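Local coordinates for protein sulfate transporter 4.1, chloroplastic (Arabidopsis thaliana, PDB 7LHV) that moves sulfate across a membrane together with protons, as a secondary active symporter of the SLC26/SulP family, and may play a part in regulating sulfate assimilation, at residues 156-161 / 475-480; 183-188 / 338-343; 201-206 / 483-488; 347-352 / 363-368. One frame throughout, in Å; residues are numbered along the deposited sequence.

Contact 1 of 4, residues 156-161 / 475-480; sequences SLLVSN and FGIEIG. With S1P ((2S,3R,4E)-2-amino-3-hydroxyoctadec-4-en-1-yl dihydrogen phosphate), chain C.
Ile477 sets CG1 anti to its carbonyl carbon (chi1 -79°), which leaves CG2 anti to the backbone N, and the two branches fork toward neighbouring leucines of helix 156-161. This is a helix-to-helix contact of the SLC26 membrane fold: the short helix 153-166, preceded by strand 149-150, meets the first turn of helix 477-496. With its own chi2 of 161°, the CG1 branch carries Ile477 CD1 out to Leu157, where it lies 3.7 Å from Leu157 CD2 and almost as near Leu157 CG. The other branch reaches Leu158, Ile477 CG2 standing 3.6 Å from Leu158 CD2. Both leucines cross the isoleucine obliquely, and helix 206-229 closes over the same apolar patch through Phe212, Ser216 and Ile220. Further along, Asn161 and Glu478 come near each other without bonding: Asn161 OD1 lies 3.9 Å from Glu478 OE2, with amide and carboxylate planes turned 74° apart. Glu478 is also part of the pocket for the bound sphingosine phosphate. Its CB and CG run beside C4 at the head of the lipid's chain, while Glu478 OE1 stands 3.2 Å from the lipid's ester oxygen O1, a proximity that implies no bond.

Contact 2 of 4, residues 183-188 / 338-343; sequences LLVGIL and ALITGV
Val185 and Ile340 form the dense part of this crossing, their side chains meeting at about a right angle. Val185 CG2 lies 3.8 Å from Ile340 CG2, and Val185 CG1 turns to the same methyl and to Thr341 OG1, 3.9 Å away. The threonine side chain slides past the valine in the opposite direction, Thr341 OG1 lying 3.7 Å from Leu188 CB. That oxygen takes part in a hydrogen bond with Ser337 O one turn back in its own helix, so it can lie among carbon atoms with its polar need met. In the SLC26 membrane domain the two elements are transmembrane helices 173-194 and 330-358, whose local axes approach to 9.0 Å at a signed angle of -56°. An alanine in place of Val185 would probably open a gap against Ile340 CG2 and leave that methyl less firmly held. The margin at Ala338 is looser: Leu188 CD1 stands 4.4 Å from Ala338 CB, though 3.7 Å from Ala338 N. The Ala338 methyl points away from helix 183-188, and a bound sphingosine phosphate lies about 4 Å from it, touching Leu339 and Gly342 as well.

Contact 3 of 4, residues 201-206 / 483-488; sequences IRFISH and VGVGFS. With S1P ((2S,3R,4E)-2-amino-3-hydroxyoctadec-4-en-1-yl dihydrogen phosphate), chain F.
The Phe203 ring turns its edge to Val485 O, which lies near the ring plane, 4.3 Å from Phe203 CE2. Ser488 CB comes at a slant to Phe203 CE2, at 4.0 Å, while Ile204 CG1 covers one face of the ring over its centre. Ile204 lies slantwise to Val485, Ile204 CD1 standing 4.0 Å from Val485 CG2. Between these groups Ser488 OG turns back to its own helix and donates to Gly484 O at 3.2 Å, tilted 35° from the carbonyl plane; Ser488 N reaches the same oxygen from the opposite face. Ser205 N stands 3.5 Å from Ser488 OG without a bond. An alanine in place of Ser488 would keep CB beside Phe203, but would probably leave Gly484 O without its second donor and open a gap beside Ile204 CG2. Loop 201-206 leads into helix 206-229, with Ser205 as its N-cap through a weak bond to Val208 N. Phe203 packs on Ile493 of the second subunit and Ser205 on Phe539 of that subunit, and sphingosine phosphate lays C8 over one face of the Phe487 ring. With no hydrogen bond between them, loop and helix join mainly by van der Waals packing, at the SLC26 subunit interface.

Contact 4 of 4, residues 347-352 / 363-368; sequences ESVGIA and LDSNSE
Glu368 brings its carboxylate over Ala352 and into a small polar cluster, where OE2 is hydrogen-bonded to Tyr138 OH and OE1 has a weak bond with Ser144 N. The hydroxyl of Ser348 stands nearby, Ser348 OG lying 4.1 Å from Glu368 OE2, too far for a bond. A bend at chi2 (74°) turns CD of Glu368 toward helix 347-352, 4.0 Å from Ala352 CB. The acid thus packs against the Ala352 methyl, with the Ser348 hydroxyl nearby, and is met by Tyr138 of helix 125-141 and, weakly, by Ser144 N, which would probably limit its rotation. Glu368 CG also slides past Val349 in the opposite direction, at 4.1 Å from Val349 CG2. The other methyl of that valine, Val349 CG1, lies 3.7 Å from Ser365 CB. Ser365 OG in turn has a weak bond to Lys353 NZ, just past the end of segment 347-352. At the far margin Leu363 CD1 rests on the helix backbone, 3.6 Å from Ala352 O, and beside the Ala352 methyl. Within segment 363-368, Ser367 OG donates to the syn side of Asp364 OD2 at 2.9 Å. Such packing across a brief connection is that of a helical hairpin, here the consecutive helices 330-358 and 365-381 of the sulfate permease domain.

The four contacts pair up through two long helices. Contacts 1 and 3 share helix 477-496, their centres about 17 Å apart, and contacts 2 and 4 share helix 330-358, about 14 Å apart. Along the chain, contact 4 joins near neighbours, whereas contacts 1, 2 and 3 span 150 residues or more; contact 3 alternates with both contact 1 and contact 2. Direct touches link the pairs: Leu158 CD2 of contact 1 lies 3.8 Å from Leu339 CD2 of contact 2, and Arg202 of contact 3 packs on Val349 and Ser365 of contact 4. Distant parts of the sequence are thereby interleaved into one membrane domain, with bound lipids at contacts 1, 2 and 3.

Contact 1 of 4, residues 156-161 / 475-480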
# COMPACT_ATOMS: atom_id res chain seq x y z
N SER A 156 -7.12 16.93 -19.45
CA SER A 156 -8.38 17.32 -20.08
C SER A 156 -9.37 16.16 -20.10
O SER A 156 -10.57 16.35 -19.85
CB SER A 156 -8.13 17.83 -21.50
OG SER A 156 -7.38 19.03 -21.48
N LEU A 157 -8.89 14.95 -20.38
CA LEU A 157 -9.76 13.78 -20.35
C LEU A 157 -10.32 13.53 -18.96
O LEU A 157 -11.51 13.23 -18.80
CB LEU A 157 -9.01 12.55 -20.85
CG LEU A 157 -9.73 11.22 -20.66
CD1 LEU A 157 -10.95 11.12 -21.56
CD2 LEU A 157 -8.77 10.07 -20.93
N LEU A 158 -9.48 13.65 -17.93
CA LEU A 158 -9.94 13.44 -16.56
C LEU A 158 -10.95 14.51 -16.15
O LEU A 158 -11.95 14.21 -15.48
CB LEU A 158 -8.76 13.42 -15.60
CG LEU A 158 -7.73 12.32 -15.84
CD1 LEU A 158 -6.56 12.47 -14.89
CD2 LEU A 158 -8.37 10.96 -15.71
N VAL A 159 -10.70 15.76 -16.53
CA VAL A 159 -11.64 16.84 -16.23
C VAL A 159 -12.97 16.58 -16.91
O VAL A 159 -14.04 16.74 -16.30
CB VAL A 159 -11.04 18.19 -16.66
CG1 VAL A 159 -12.12 19.24 -16.76
CG2 VAL A 159 -9.96 18.62 -15.69
N SER A 160 -12.94 16.16 -18.18
CA SER A 160 -14.17 15.83 -18.88
C SER A 160 -14.90 14.68 -18.19
O SER A 160 -16.13 14.71 -18.06
CB SER A 160 -13.87 15.48 -20.33
OG SER A 160 -15.02 14.94 -20.97
N ASN A 161 -14.15 13.67 -17.75
CA ASN A 161 -14.76 12.53 -17.07
C ASN A 161 -15.50 12.98 -15.82
O ASN A 161 -16.67 12.64 -15.62
CB ASN A 161 -13.68 11.51 -16.73
CG ASN A 161 -14.25 10.18 -16.31
OD1 ASN A 161 -13.91 9.66 -15.24
ND2 ASN A 161 -15.11 9.62 -17.14
N PHE A 475 -13.32 -0.97 -18.91
CA PHE A 475 -13.98 -0.40 -17.75
C PHE A 475 -13.62 1.08 -17.66
O PHE A 475 -12.99 1.65 -18.56
CB PHE A 475 -13.60 -1.18 -16.50
CG PHE A 475 -13.91 -2.65 -16.59
CD1 PHE A 475 -15.16 -3.13 -16.26
CD2 PHE A 475 -12.95 -3.54 -17.03
CE1 PHE A 475 -15.45 -4.48 -16.35
CE2 PHE A 475 -13.23 -4.89 -17.13
CZ PHE A 475 -14.48 -5.36 -16.79
N GLY A 476 -14.02 1.73 -16.58
CA GLY A 476 -13.82 3.15 -16.45
C GLY A 476 -12.36 3.52 -16.25
O GLY A 476 -11.48 2.69 -16.04
N ILE A 477 -12.10 4.83 -16.35
CA ILE A 477 -10.78 5.35 -16.02
C ILE A 477 -10.49 5.13 -14.54
O ILE A 477 -9.38 4.73 -14.17
CB ILE A 477 -10.69 6.85 -16.39
CG1 ILE A 477 -10.46 7.02 -17.88
CG2 ILE A 477 -9.59 7.53 -15.60
CD1 ILE A 477 -10.81 8.40 -18.39
N GLU A 478 -11.48 5.38 -13.68
CA GLU A 478 -11.27 5.23 -12.25
C GLU A 478 -11.00 3.78 -11.87
O GLU A 478 -10.15 3.50 -11.02
CB GLU A 478 -12.49 5.77 -11.50
CG GLU A 478 -12.75 7.24 -11.77
CD GLU A 478 -14.15 7.66 -11.39
OE1 GLU A 478 -14.97 6.78 -11.07
OE2 GLU A 478 -14.43 8.88 -11.41
N ILE A 479 -11.72 2.84 -12.49
CA ILE A 479 -11.48 1.42 -12.21
C ILE A 479 -10.07 1.03 -12.64
O ILE A 479 -9.37 0.31 -11.93
CB ILE A 479 -12.55 0.55 -12.89
CG1 ILE A 479 -13.90 0.75 -12.22
CG2 ILE A 479 -12.15 -0.91 -12.85
CD1 ILE A 479 -15.06 0.18 -12.99
N GLY A 480 -9.64 1.50 -13.82
CA GLY A 480 -8.29 1.20 -14.26
C GLY A 480 -7.22 1.78 -13.35
O GLY A 480 -6.22 1.14 -13.07
C1 S1P C . -14.03 4.51 -8.00
O1 S1P C . -15.30 4.74 -8.62
C2 S1P C . -13.70 5.74 -7.18
N2 S1P C . -14.49 6.91 -7.59
C3 S1P C . -12.19 6.03 -7.16
O3 S1P C . -11.88 6.23 -5.79
C4 S1P C . -11.81 7.24 -7.97
C5 S1P C . -10.58 7.70 -8.14
C6 S1P C . -9.27 7.20 -7.63
C7 S1P C . -8.34 8.28 -7.07
C8 S1P C . -6.91 7.81 -6.86
C9 S1P C . -5.94 8.88 -6.40
C10 S1P C . -4.50 8.41 -6.33
C11 S1P C . -3.58 8.97 -7.40
C12 S1P C . -2.72 7.94 -8.06
C13 S1P C . -2.12 8.35 -9.38
C14 S1P C . -2.73 7.64 -10.56
C15 S1P C . -1.74 7.05 -11.54
C16 S1P C . -2.37 6.30 -12.70
C17 S1P C . -2.05 4.83 -12.80
P22 S1P C . -15.98 3.46 -9.23
O23 S1P C . -16.51 3.83 -10.62
O24 S1P C . -14.87 2.44 -9.35
O25 S1P C . -17.04 2.99 -8.31

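Contact 2 of 4, residues 183-188 / 338-343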
# COMPACT_ATOMS: atom_id res chain seq x y z
N LEU A 183 -8.66 24.81 -8.74
CA LEU A 183 -8.30 25.32 -7.42
C LEU A 183 -7.98 24.20 -6.44
O LEU A 183 -7.00 24.27 -5.69
CB LEU A 183 -9.42 26.20 -6.87
CG LEU A 183 -9.21 26.70 -5.44
CD1 LEU A 183 -8.04 27.65 -5.38
CD2 LEU A 183 -10.47 27.37 -4.92
N LEU A 184 -8.80 23.14 -6.44
CA LEU A 184 -8.55 22.01 -5.55
C LEU A 184 -7.25 21.31 -5.91
O LEU A 184 -6.49 20.90 -5.02
CB LEU A 184 -9.72 21.04 -5.61
CG LEU A 184 -11.07 21.56 -5.11
CD1 LEU A 184 -12.17 20.57 -5.44
CD2 LEU A 184 -11.02 21.83 -3.62
N VAL A 185 -6.97 21.15 -7.21
CA VAL A 185 -5.73 20.53 -7.63
C VAL A 185 -4.54 21.37 -7.18
O VAL A 185 -3.54 20.84 -6.68
CB VAL A 185 -5.72 20.32 -9.15
CG1 VAL A 185 -4.31 20.09 -9.65
CG2 VAL A 185 -6.61 19.15 -9.52
N GLY A 186 -4.63 22.69 -7.33
CA GLY A 186 -3.55 23.55 -6.88
C GLY A 186 -3.32 23.48 -5.38
O GLY A 186 -2.18 23.44 -4.93
N ILE A 187 -4.40 23.45 -4.60
CA ILE A 187 -4.26 23.34 -3.15
C ILE A 187 -3.62 22.01 -2.77
O ILE A 187 -2.72 21.97 -1.92
CB ILE A 187 -5.62 23.55 -2.47
CG1 ILE A 187 -5.92 25.04 -2.33
CG2 ILE A 187 -5.65 22.88 -1.11
CD1 ILE A 187 -7.34 25.34 -1.91
N LEU A 188 -4.08 20.92 -3.38
CA LEU A 188 -3.49 19.62 -3.07
C LEU A 188 -2.02 19.56 -3.46
O LEU A 188 -1.20 19.00 -2.72
CB LEU A 188 -4.27 18.50 -3.77
CG LEU A 188 -5.57 18.06 -3.10
CD1 LEU A 188 -6.27 17.01 -3.93
CD2 LEU A 188 -5.30 17.55 -1.70
N ALA A 338 -7.37 14.61 -6.48
CA ALA A 338 -6.22 13.79 -6.12
C ALA A 338 -5.63 13.13 -7.36
O ALA A 338 -4.41 13.20 -7.60
CB ALA A 338 -6.62 12.75 -5.09
N LEU A 339 -6.48 12.51 -8.18
CA LEU A 339 -6.00 11.77 -9.34
C LEU A 339 -5.17 12.66 -10.25
O LEU A 339 -4.02 12.33 -10.58
CB LEU A 339 -7.18 11.17 -10.10
CG LEU A 339 -6.91 10.50 -11.44
CD1 LEU A 339 -5.88 9.40 -11.29
CD2 LEU A 339 -8.20 9.95 -12.01
N ILE A 340 -5.72 13.81 -10.64
CA ILE A 340 -4.97 14.76 -11.45
C ILE A 340 -3.67 15.13 -10.76
O ILE A 340 -2.60 15.13 -11.38
CB ILE A 340 -5.83 16.01 -11.75
CG1 ILE A 340 -6.91 15.68 -12.78
CG2 ILE A 340 -4.96 17.15 -12.24
CD1 ILE A 340 -7.96 16.76 -12.92
N THR A 341 -3.74 15.40 -9.45
CA THR A 341 -2.52 15.72 -8.71
C THR A 341 -1.51 14.59 -8.82
O THR A 341 -0.32 14.84 -9.04
CB THR A 341 -2.85 16.01 -7.25
OG1 THR A 341 -3.74 17.13 -7.17
CG2 THR A 341 -1.58 16.32 -6.47
N GLY A 342 -1.98 13.35 -8.71
CA GLY A 342 -1.07 12.22 -8.87
C GLY A 342 -0.36 12.26 -10.21
O GLY A 342 0.85 12.03 -10.28
N VAL A 343 -1.09 12.60 -11.27
CA VAL A 343 -0.48 12.74 -12.58
C VAL A 343 0.67 13.75 -12.52
O VAL A 343 1.79 13.47 -12.97
CB VAL A 343 -1.53 13.16 -13.62
CG1 VAL A 343 -0.86 13.63 -14.90
CG2 VAL A 343 -2.47 12.00 -13.91

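Contact 3 of 4, residues 201-206 / 483-488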
# COMPACT_ATOMS: atom_id res chain seq x y z
N ILE A 201 3.58 8.49 -3.85
CA ILE A 201 2.95 8.11 -5.10
C ILE A 201 3.93 7.48 -6.08
O ILE A 201 3.53 6.63 -6.89
CB ILE A 201 2.26 9.34 -5.74
CG1 ILE A 201 1.23 9.92 -4.78
CG2 ILE A 201 1.57 8.98 -7.04
CD1 ILE A 201 0.13 8.95 -4.43
N ARG A 202 5.22 7.82 -6.01
CA ARG A 202 6.21 7.37 -6.98
C ARG A 202 6.52 5.88 -6.88
O ARG A 202 7.42 5.42 -7.59
CB ARG A 202 7.49 8.18 -6.83
CG ARG A 202 7.28 9.68 -6.94
CD ARG A 202 8.59 10.44 -6.84
NE ARG A 202 8.39 11.80 -6.34
CZ ARG A 202 7.87 12.79 -7.05
NH1 ARG A 202 7.53 12.63 -8.32
NH2 ARG A 202 7.70 13.98 -6.48
N PHE A 203 5.82 5.13 -6.04
CA PHE A 203 5.98 3.68 -6.03
C PHE A 203 5.26 3.01 -7.19
O PHE A 203 5.47 1.81 -7.42
CB PHE A 203 5.49 3.09 -4.71
CG PHE A 203 3.99 3.04 -4.58
CD1 PHE A 203 3.29 4.12 -4.07
CD2 PHE A 203 3.28 1.92 -4.97
CE1 PHE A 203 1.92 4.08 -3.95
CE2 PHE A 203 1.91 1.88 -4.86
CZ PHE A 203 1.23 2.96 -4.35
N ILE A 204 4.41 3.73 -7.92
CA ILE A 204 3.65 3.14 -9.01
C ILE A 204 4.58 2.85 -10.17
O ILE A 204 5.35 3.71 -10.61
CB ILE A 204 2.50 4.06 -9.42
CG1 ILE A 204 1.60 4.34 -8.22
CG2 ILE A 204 1.70 3.44 -10.55
CD1 ILE A 204 0.58 5.43 -8.46
N SER A 205 4.52 1.62 -10.69
CA SER A 205 5.43 1.20 -11.74
C SER A 205 5.16 1.98 -13.02
O SER A 205 4.04 2.43 -13.28
CB SER A 205 5.29 -0.30 -12.00
OG SER A 205 4.02 -0.60 -12.54
N HIS A 206 6.21 2.14 -13.83
CA HIS A 206 6.06 2.86 -15.09
C HIS A 206 5.22 2.08 -16.08
O HIS A 206 4.60 2.68 -16.97
CB HIS A 206 7.43 3.18 -15.68
CG HIS A 206 7.36 3.91 -16.98
ND1 HIS A 206 6.82 5.18 -17.10
CD2 HIS A 206 7.75 3.56 -18.23
CE1 HIS A 206 6.89 5.57 -18.35
NE2 HIS A 206 7.46 4.61 -19.06
N VAL A 483 -7.15 -0.36 -10.20
CA VAL A 483 -6.50 -1.65 -10.45
C VAL A 483 -4.99 -1.48 -10.56
O VAL A 483 -4.22 -2.27 -10.00
CB VAL A 483 -7.08 -2.31 -11.71
CG1 VAL A 483 -6.29 -3.55 -12.06
CG2 VAL A 483 -8.52 -2.69 -11.47
N GLY A 484 -4.53 -0.45 -11.28
CA GLY A 484 -3.10 -0.24 -11.41
C GLY A 484 -2.43 0.07 -10.09
O GLY A 484 -1.39 -0.50 -9.75
N VAL A 485 -3.04 0.96 -9.30
CA VAL A 485 -2.47 1.30 -8.00
C VAL A 485 -2.49 0.09 -7.07
O VAL A 485 -1.53 -0.16 -6.33
CB VAL A 485 -3.23 2.50 -7.38
CG1 VAL A 485 -2.77 2.73 -5.96
CG2 VAL A 485 -3.01 3.74 -8.22
N GLY A 486 -3.58 -0.68 -7.11
CA GLY A 486 -3.66 -1.86 -6.26
C GLY A 486 -2.63 -2.92 -6.61
O GLY A 486 -2.05 -3.54 -5.73
N PHE A 487 -2.41 -3.14 -7.91
CA PHE A 487 -1.41 -4.11 -8.32
C PHE A 487 0.00 -3.64 -7.98
O PHE A 487 0.85 -4.44 -7.56
CB PHE A 487 -1.54 -4.41 -9.81
CG PHE A 487 -2.37 -5.62 -10.11
CD1 PHE A 487 -1.85 -6.89 -9.94
CD2 PHE A 487 -3.67 -5.49 -10.55
CE1 PHE A 487 -2.62 -8.00 -10.21
CE2 PHE A 487 -4.44 -6.60 -10.82
CZ PHE A 487 -3.91 -7.86 -10.65
N SER A 488 0.27 -2.34 -8.14
CA SER A 488 1.57 -1.82 -7.72
C SER A 488 1.78 -1.99 -6.22
O SER A 488 2.87 -2.39 -5.79
CB SER A 488 1.68 -0.35 -8.12
OG SER A 488 1.75 -0.21 -9.52
C1 S1P F . 0.13 -12.88 -7.53
O1 S1P F . 1.28 -13.19 -6.70
C2 S1P F . 0.17 -11.38 -7.55
N2 S1P F . 1.06 -10.90 -6.50
C3 S1P F . -1.18 -10.70 -7.28
O3 S1P F . -0.87 -9.65 -6.36
C4 S1P F . -2.19 -11.62 -6.67
C5 S1P F . -3.45 -11.30 -6.43
C6 S1P F . -4.18 -10.02 -6.66
C7 S1P F . -4.01 -8.97 -5.58
C8 S1P F . -3.91 -7.59 -6.16
C9 S1P F . -4.89 -6.60 -5.58
C10 S1P F . -4.42 -5.99 -4.28
C11 S1P F . -5.28 -4.85 -3.78
C12 S1P F . -4.64 -4.06 -2.66
C13 S1P F . -3.22 -4.46 -2.36
C14 S1P F . -2.78 -4.13 -0.96
C15 S1P F . -3.75 -3.28 -0.19
C16 S1P F . -4.05 -3.78 1.21
P22 S1P F . 2.76 -13.50 -7.19
O23 S1P F . 2.70 -14.06 -8.59
O24 S1P F . 3.46 -12.17 -7.26
O25 S1P F . 3.40 -14.40 -6.24

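Contact 4 of 4, residues 347-352 / 363-368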
# COMPACT_ATOMS: atom_id res chain seq x y z
N GLU A 347 4.06 12.43 -13.80
CA GLU A 347 4.44 12.80 -15.16
C GLU A 347 5.16 14.14 -15.22
O GLU A 347 6.29 14.22 -15.71
CB GLU A 347 3.20 12.81 -16.06
CG GLU A 347 2.59 11.44 -16.28
CD GLU A 347 1.36 11.49 -17.15
OE1 GLU A 347 0.91 12.60 -17.49
OE2 GLU A 347 0.85 10.41 -17.51
N SER A 348 4.52 15.21 -14.73
CA SER A 348 5.10 16.54 -14.86
C SER A 348 6.43 16.66 -14.12
O SER A 348 7.40 17.21 -14.64
CB SER A 348 4.12 17.59 -14.35
OG SER A 348 4.76 18.84 -14.16
N VAL A 349 6.49 16.13 -12.89
CA VAL A 349 7.73 16.18 -12.14
C VAL A 349 8.80 15.32 -12.81
O VAL A 349 9.98 15.67 -12.81
CB VAL A 349 7.48 15.75 -10.68
CG1 VAL A 349 8.79 15.59 -9.94
CG2 VAL A 349 6.61 16.77 -9.98
N GLY A 350 8.40 14.19 -13.39
CA GLY A 350 9.35 13.37 -14.12
C GLY A 350 9.94 14.10 -15.32
O GLY A 350 11.14 14.02 -15.58
N ILE A 351 9.09 14.81 -16.07
CA ILE A 351 9.57 15.60 -17.20
C ILE A 351 10.53 16.68 -16.72
O ILE A 351 11.58 16.91 -17.33
CB ILE A 351 8.39 16.20 -17.98
CG1 ILE A 351 7.47 15.10 -18.51
CG2 ILE A 351 8.89 17.05 -19.12
CD1 ILE A 351 6.15 15.62 -19.00
N ALA A 352 10.18 17.37 -15.63
CA ALA A 352 11.05 18.41 -15.11
C ALA A 352 12.40 17.85 -14.70
O ALA A 352 13.45 18.43 -15.00
CB ALA A 352 10.38 19.12 -13.94
N LEU A 363 17.30 20.50 -9.66
CA LEU A 363 15.85 20.56 -9.52
C LEU A 363 15.42 19.58 -8.45
O LEU A 363 15.98 18.48 -8.35
CB LEU A 363 15.16 20.26 -10.85
CG LEU A 363 13.65 20.50 -10.96
CD1 LEU A 363 13.31 20.91 -12.37
CD2 LEU A 363 12.87 19.25 -10.59
N ASP A 364 14.43 19.97 -7.66
CA ASP A 364 13.87 19.13 -6.62
C ASP A 364 12.38 18.90 -6.87
O ASP A 364 11.70 19.77 -7.43
CB ASP A 364 14.10 19.73 -5.23
CG ASP A 364 13.55 21.13 -5.11
OD1 ASP A 364 13.07 21.68 -6.12
OD2 ASP A 364 13.60 21.69 -3.99
N SER A 365 11.89 17.73 -6.47
CA SER A 365 10.52 17.34 -6.77
C SER A 365 9.50 18.02 -5.88
O SER A 365 8.30 17.88 -6.13
CB SER A 365 10.39 15.83 -6.64
OG SER A 365 11.44 15.17 -7.33
N ASN A 366 9.93 18.74 -4.85
CA ASN A 366 8.99 19.40 -3.95
C ASN A 366 8.72 20.85 -4.34
O ASN A 366 7.57 21.29 -4.36
CB ASN A 366 9.51 19.32 -2.51
CG ASN A 366 9.80 17.90 -2.08
OD1 ASN A 366 9.01 16.99 -2.33
ND2 ASN A 366 10.95 17.70 -1.45
N SER A 367 9.78 21.60 -4.66
CA SER A 367 9.57 22.97 -5.12
C SER A 367 8.84 23.00 -6.45
O SER A 367 8.07 23.93 -6.73
CB SER A 367 10.91 23.70 -5.23
OG SER A 367 11.57 23.76 -3.98
N GLU A 368 9.07 21.99 -7.30
CA GLU A 368 8.34 21.92 -8.56
C GLU A 368 6.85 21.70 -8.32
O GLU A 368 6.01 22.34 -8.98
CB GLU A 368 8.91 20.81 -9.43
CG GLU A 368 8.09 20.52 -10.67
CD GLU A 368 8.23 21.60 -11.73
OE1 GLU A 368 9.16 22.43 -11.62
OE2 GLU A 368 7.42 21.62 -12.67